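Local coordinates for protein MTH0777 (Methanothermobacter thermautotrophicus, PDB 1KJN) that is of unknown function, although its parallel alpha/beta fold resembles that of Rossmann-like proteins, at residues G7-Q21 / L74-N88. Numbering follows the deposited sequence.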
loop_
_atom_site.group_PDB
_atom_site.type_symbol
_atom_site.label_atom_id
_atom_site.label_comp_id
_atom_site.label_asym_id
_atom_site.label_seq_id
_atom_site.Cartn_x
_atom_site.Cartn_y
_atom_site.Cartn_z
ATOM N N GLY A 7 19.451 9.169 -15.502
ATOM C CA GLY A 7 19.136 7.824 -15.940
ATOM C C GLY A 7 17.744 7.325 -15.616
ATOM O O GLY A 7 16.893 8.056 -15.105
ATOM N N LYS A 8 17.529 6.051 -15.918
ATOM C CA LYS A 8 16.253 5.406 -15.704
ATOM C C LYS A 8 16.443 4.173 -14.849
ATOM O O LYS A 8 17.487 3.508 -14.898
ATOM C CB LYS A 8 15.628 5.027 -17.053
ATOM C CG LYS A 8 15.299 6.243 -17.935
ATOM C CD LYS A 8 14.943 5.854 -19.356
ATOM C CE LYS A 8 13.679 5.015 -19.415
ATOM N NZ LYS A 8 13.528 4.375 -20.761
ATOM N N ALA A 9 15.448 3.903 -14.022
ATOM C CA ALA A 9 15.498 2.740 -13.166
ATOM C C ALA A 9 14.254 1.896 -13.376
ATOM O O ALA A 9 13.182 2.412 -13.703
ATOM C CB ALA A 9 15.631 3.149 -11.720
ATOM N N LEU A 10 14.432 0.583 -13.303
ATOM C CA LEU A 10 13.308 -0.336 -13.455
ATOM C C LEU A 10 13.125 -1.044 -12.124
ATOM O O LEU A 10 14.092 -1.541 -11.531
ATOM C CB LEU A 10 13.553 -1.366 -14.564
ATOM C CG LEU A 10 12.450 -2.408 -14.789
ATOM C CD1 LEU A 10 11.188 -1.707 -15.269
ATOM C CD2 LEU A 10 12.913 -3.459 -15.810
HETATM N N MSE A 11 11.878 -1.068 -11.664
HETATM C CA MSE A 11 11.514 -1.687 -10.400
HETATM C C MSE A 11 10.574 -2.855 -10.667
HETATM O O MSE A 11 9.482 -2.674 -11.222
HETATM C CB MSE A 11 10.845 -0.650 -9.487
HETATM C CG MSE A 11 10.484 -1.200 -8.110
HETATM SE SE MSE A 11 9.931 0.193 -6.848
HETATM C CE MSE A 11 11.622 1.108 -6.706
ATOM N N VAL A 12 10.976 -4.039 -10.216
ATOM C CA VAL A 12 10.200 -5.268 -10.437
ATOM C C VAL A 12 9.520 -5.711 -9.154
ATOM O O VAL A 12 10.176 -5.813 -8.113
ATOM C CB VAL A 12 11.118 -6.413 -10.923
ATOM C CG1 VAL A 12 10.319 -7.688 -11.180
ATOM C CG2 VAL A 12 11.863 -5.974 -12.178
ATOM N N LEU A 13 8.216 -5.987 -9.236
ATOM C CA LEU A 13 7.457 -6.415 -8.063
ATOM C C LEU A 13 6.936 -7.846 -8.169
ATOM O O LEU A 13 6.632 -8.336 -9.261
ATOM C CB LEU A 13 6.275 -5.468 -7.796
ATOM C CG LEU A 13 6.566 -3.966 -7.806
ATOM C CD1 LEU A 13 5.273 -3.199 -7.525
ATOM C CD2 LEU A 13 7.624 -3.612 -6.777
ATOM N N GLY A 14 6.811 -8.489 -7.011
ATOM C CA GLY A 14 6.316 -9.850 -6.949
ATOM C C GLY A 14 4.828 -9.875 -6.647
ATOM O O GLY A 14 4.199 -8.814 -6.529
ATOM N N CYS A 15 4.252 -11.069 -6.532
ATOM C CA CYS A 15 2.826 -11.170 -6.242
ATOM C C CYS A 15 2.584 -10.431 -4.918
ATOM O O CYS A 15 3.374 -10.530 -3.976
ATOM C CB CYS A 15 2.368 -12.631 -6.152
ATOM S SG CYS A 15 2.555 -13.404 -4.522
ATOM N N PRO A 16 1.552 -9.588 -4.883
ATOM C CA PRO A 16 1.221 -8.824 -3.679
ATOM C C PRO A 16 0.439 -9.667 -2.662
ATOM O O PRO A 16 -0.689 -10.099 -2.934
ATOM C CB PRO A 16 0.371 -7.688 -4.238
ATOM C CG PRO A 16 -0.427 -8.395 -5.321
ATOM C CD PRO A 16 0.597 -9.315 -5.978
ATOM N N GLU A 17 1.074 -9.960 -1.534
ATOM C CA GLU A 17 0.453 -10.716 -0.453
ATOM C C GLU A 17 0.767 -9.913 0.817
ATOM O O GLU A 17 -0.140 -9.477 1.539
ATOM C CB GLU A 17 1.042 -12.132 -0.330
ATOM C CG GLU A 17 0.674 -13.124 -1.454
ATOM C CD GLU A 17 1.383 -14.489 -1.317
ATOM O OE1 GLU A 17 2.458 -14.559 -0.679
ATOM O OE2 GLU A 17 0.871 -15.499 -1.858
ATOM N N SER A 18 2.056 -9.694 1.063
ATOM C CA SER A 18 2.499 -8.952 2.234
ATOM C C SER A 18 2.158 -7.485 2.058
ATOM O O SER A 18 2.497 -6.875 1.051
ATOM C CB SER A 18 4.013 -9.077 2.436
ATOM O OG SER A 18 4.448 -10.411 2.251
ATOM N N PRO A 19 1.457 -6.908 3.036
ATOM C CA PRO A 19 1.080 -5.499 2.973
ATOM C C PRO A 19 2.241 -4.513 2.908
ATOM O O PRO A 19 2.021 -3.338 2.587
ATOM C CB PRO A 19 0.214 -5.306 4.218
ATOM C CG PRO A 19 0.594 -6.467 5.114
ATOM C CD PRO A 19 0.811 -7.594 4.167
ATOM N N VAL A 20 3.473 -4.969 3.159
ATOM C CA VAL A 20 4.599 -4.033 3.079
ATOM C C VAL A 20 5.104 -3.786 1.665
ATOM O O VAL A 20 5.719 -2.741 1.417
ATOM C CB VAL A 20 5.850 -4.465 3.906
ATOM C CG1 VAL A 20 5.521 -4.580 5.389
ATOM C CG2 VAL A 20 6.466 -5.754 3.333
ATOM N N GLN A 21 4.779 -4.682 0.726
ATOM C CA GLN A 21 5.325 -4.547 -0.629
ATOM C C GLN A 21 4.996 -3.303 -1.424
ATOM O O GLN A 21 5.894 -2.531 -1.746
ATOM C CB GLN A 21 5.077 -5.789 -1.481
ATOM C CG GLN A 21 5.976 -5.814 -2.708
ATOM C CD GLN A 21 5.786 -7.056 -3.569
ATOM O OE1 GLN A 21 6.638 -7.382 -4.393
ATOM N NE2 GLN A 21 4.660 -7.748 -3.391
ATOM N N LEU A 74 12.233 -5.024 -23.425
ATOM C CA LEU A 74 13.508 -4.704 -22.801
ATOM C C LEU A 74 14.780 -5.129 -23.558
ATOM O O LEU A 74 14.829 -6.199 -24.163
ATOM C CB LEU A 74 13.514 -5.300 -21.393
ATOM C CG LEU A 74 14.389 -4.684 -20.303
ATOM C CD1 LEU A 74 13.849 -3.298 -19.935
ATOM C CD2 LEU A 74 14.389 -5.591 -19.072
ATOM N N ALA A 75 15.792 -4.268 -23.519
ATOM C CA ALA A 75 17.089 -4.543 -24.117
ATOM C C ALA A 75 18.151 -3.906 -23.227
ATOM O O ALA A 75 17.872 -2.928 -22.515
ATOM C CB ALA A 75 17.172 -3.964 -25.511
ATOM N N GLU A 76 19.371 -4.433 -23.293
ATOM C CA GLU A 76 20.478 -3.911 -22.495
ATOM C C GLU A 76 20.649 -2.416 -22.767
ATOM O O GLU A 76 20.493 -1.963 -23.903
ATOM C CB GLU A 76 21.786 -4.669 -22.801
ATOM C CG GLU A 76 23.036 -4.090 -22.071
ATOM C CD GLU A 76 24.188 -5.081 -21.896
ATOM O OE1 GLU A 76 23.986 -6.307 -22.026
ATOM O OE2 GLU A 76 25.312 -4.628 -21.581
ATOM N N GLY A 77 20.891 -1.655 -21.704
ATOM C CA GLY A 77 21.073 -0.222 -21.835
ATOM C C GLY A 77 19.828 0.619 -21.604
ATOM O O GLY A 77 19.917 1.847 -21.518
ATOM N N ASP A 78 18.662 -0.013 -21.505
ATOM C CA ASP A 78 17.430 0.758 -21.290
ATOM C C ASP A 78 17.298 1.312 -19.864
ATOM O O ASP A 78 16.447 2.170 -19.607
ATOM C CB ASP A 78 16.184 -0.073 -21.618
ATOM C CG ASP A 78 16.035 -0.384 -23.108
ATOM O OD1 ASP A 78 16.714 0.225 -23.961
ATOM O OD2 ASP A 78 15.201 -1.245 -23.425
ATOM N N TYR A 79 18.110 0.805 -18.941
ATOM C CA TYR A 79 18.064 1.252 -17.549
ATOM C C TYR A 79 19.448 1.216 -16.904
ATOM O O TYR A 79 20.244 0.333 -17.186
ATOM C CB TYR A 79 17.098 0.378 -16.733
ATOM C CG TYR A 79 15.649 0.476 -17.172
ATOM C CD1 TYR A 79 14.812 1.460 -16.646
ATOM C CD2 TYR A 79 15.123 -0.388 -18.128
ATOM C CE1 TYR A 79 13.505 1.587 -17.055
ATOM C CE2 TYR A 79 13.794 -0.267 -18.551
ATOM C CZ TYR A 79 12.996 0.726 -18.006
ATOM O OH TYR A 79 11.693 0.873 -18.409
ATOM N N GLU A 80 19.707 2.176 -16.022
ATOM C CA GLU A 80 20.978 2.292 -15.317
ATOM C C GLU A 80 20.926 1.632 -13.930
ATOM O O GLU A 80 21.950 1.451 -13.277
ATOM C CB GLU A 80 21.360 3.774 -15.182
ATOM C CG GLU A 80 21.820 4.455 -16.481
ATOM C CD GLU A 80 20.769 4.449 -17.595
ATOM O OE1 GLU A 80 19.683 5.033 -17.403
ATOM O OE2 GLU A 80 21.030 3.869 -18.676
ATOM N N PHE A 81 19.727 1.280 -13.485
ATOM C CA PHE A 81 19.557 0.646 -12.181
ATOM C C PHE A 81 18.360 -0.302 -12.205
ATOM O O PHE A 81 17.345 0.000 -12.808
ATOM C CB PHE A 81 19.360 1.712 -11.093
ATOM C CG PHE A 81 19.309 1.146 -9.697
ATOM C CD1 PHE A 81 18.148 1.258 -8.918
ATOM C CD2 PHE A 81 20.419 0.492 -9.158
ATOM C CE1 PHE A 81 18.098 0.711 -7.621
ATOM C CE2 PHE A 81 20.383 -0.059 -7.859
ATOM C CZ PHE A 81 19.226 0.054 -7.088
ATOM N N LEU A 82 18.483 -1.432 -11.517
ATOM C CA LEU A 82 17.415 -2.422 -11.453
ATOM C C LEU A 82 17.149 -2.833 -10.004
ATOM O O LEU A 82 18.050 -3.260 -9.283
ATOM C CB LEU A 82 17.789 -3.663 -12.289
ATOM C CG LEU A 82 16.914 -4.923 -12.229
ATOM C CD1 LEU A 82 15.467 -4.616 -12.644
ATOM C CD2 LEU A 82 17.523 -5.995 -13.119
ATOM N N ALA A 83 15.893 -2.719 -9.588
ATOM C CA ALA A 83 15.510 -3.096 -8.237
ATOM C C ALA A 83 14.362 -4.088 -8.303
ATOM O O ALA A 83 13.382 -3.886 -9.029
ATOM C CB ALA A 83 15.123 -1.875 -7.434
ATOM N N GLY A 84 14.523 -5.190 -7.586
ATOM C CA GLY A 84 13.512 -6.227 -7.555
ATOM C C GLY A 84 13.138 -6.687 -6.151
ATOM O O GLY A 84 14.013 -7.016 -5.342
ATOM N N PHE A 85 11.836 -6.648 -5.858
ATOM C CA PHE A 85 11.295 -7.100 -4.581
ATOM C C PHE A 85 11.122 -8.589 -4.732
ATOM O O PHE A 85 10.584 -9.059 -5.742
ATOM C CB PHE A 85 9.953 -6.415 -4.277
ATOM C CG PHE A 85 10.113 -5.023 -3.773
ATOM C CD1 PHE A 85 10.330 -3.974 -4.659
ATOM C CD2 PHE A 85 10.076 -4.762 -2.406
ATOM C CE1 PHE A 85 10.509 -2.681 -4.192
ATOM C CE2 PHE A 85 10.256 -3.474 -1.929
ATOM C CZ PHE A 85 10.473 -2.422 -2.820
ATOM N N VAL A 86 11.582 -9.337 -3.739
ATOM C CA VAL A 86 11.541 -10.793 -3.823
ATOM C C VAL A 86 10.915 -11.499 -2.621
ATOM O O VAL A 86 11.584 -11.764 -1.622
ATOM C CB VAL A 86 12.978 -11.333 -4.045
ATOM C CG1 VAL A 86 12.938 -12.800 -4.427
ATOM C CG2 VAL A 86 13.690 -10.521 -5.129
ATOM N N PRO A 87 9.597 -11.712 -2.664
ATOM C CA PRO A 87 8.865 -12.395 -1.585
ATOM C C PRO A 87 8.882 -13.910 -1.806
ATOM O O PRO A 87 8.453 -14.674 -0.936
ATOM C CB PRO A 87 7.421 -11.891 -1.748
ATOM C CG PRO A 87 7.504 -10.745 -2.700
ATOM C CD PRO A 87 8.676 -11.018 -3.580
ATOM N N ASN A 88 9.339 -14.354 -2.975
ATOM C CA ASN A 88 9.335 -15.789 -3.250
ATOM C C ASN A 88 10.105 -16.200 -4.505
ATOM O O ASN A 88 10.593 -15.352 -5.244
ATOM C CB ASN A 88 7.882 -16.273 -3.374
ATOM C CG ASN A 88 7.102 -15.504 -4.428
ATOM O OD1 ASN A 88 7.675 -14.997 -5.396
ATOM N ND2 ASN A 88 5.791 -15.418 -4.248
HETATM O O HOH W 1 5.844 -13.379 -7.050
#
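Tyr79 sets its CG anti to its own carbonyl carbon (chi1 -64°), which carries the ring across to Leu10, whose CB sits over the middle of one face, 3.7 Å from the ring centroid in a CH-pi contact. On the opposite face the Lys8 chain, bent at chi3 (64°), brings NZ to an off-centre cation-pi position 5.0 Å from that centroid. A tyrosine suits this edge of the core: the ring packs while OH makes a weak hydrogen bond to Thr40. With an alanine here, Leu10 CB would probably lose its aromatic cover and the Lys8 ammonium its pi partner. At the start of strand 8-12, Glu80 bends at chi2 to accept the Lys8 N-H at OE1 (2.8 Å), while its own N donates to Lys8 O.

From there the two strands run parallel, and the ladder goes from Leu10 N to Phe81 O (3.0 Å) through to Phe85 N and Val12 O (2.9 Å). Leu10 and Val12 share one face with Leu82, while Ala9, Phe81, Met11 and the small Ala83 line the other. Met11, present as selenomethionine, brings SE to the edge of the Phe85 ring, 4.0 Å from CE1, while Leu13 CD2 lies alongside that ring.

Beyond the strands, a side chain on Gly14 would strike Pro87. The Gln21 side chain, extended beyond CG, ties down the loop after strand 8-12, OE1 accepting from Gly14 N (2.8 Å) and NE2 donating to Cys15 O. A water links Cys15 N to Asn88 OD1, which also caps helix 89-102 through Ala91 N. Strands 8-12 and 81-86 are the central neighbours in the 3-2-1-4-5-6 order of a Rossmann-like sheet.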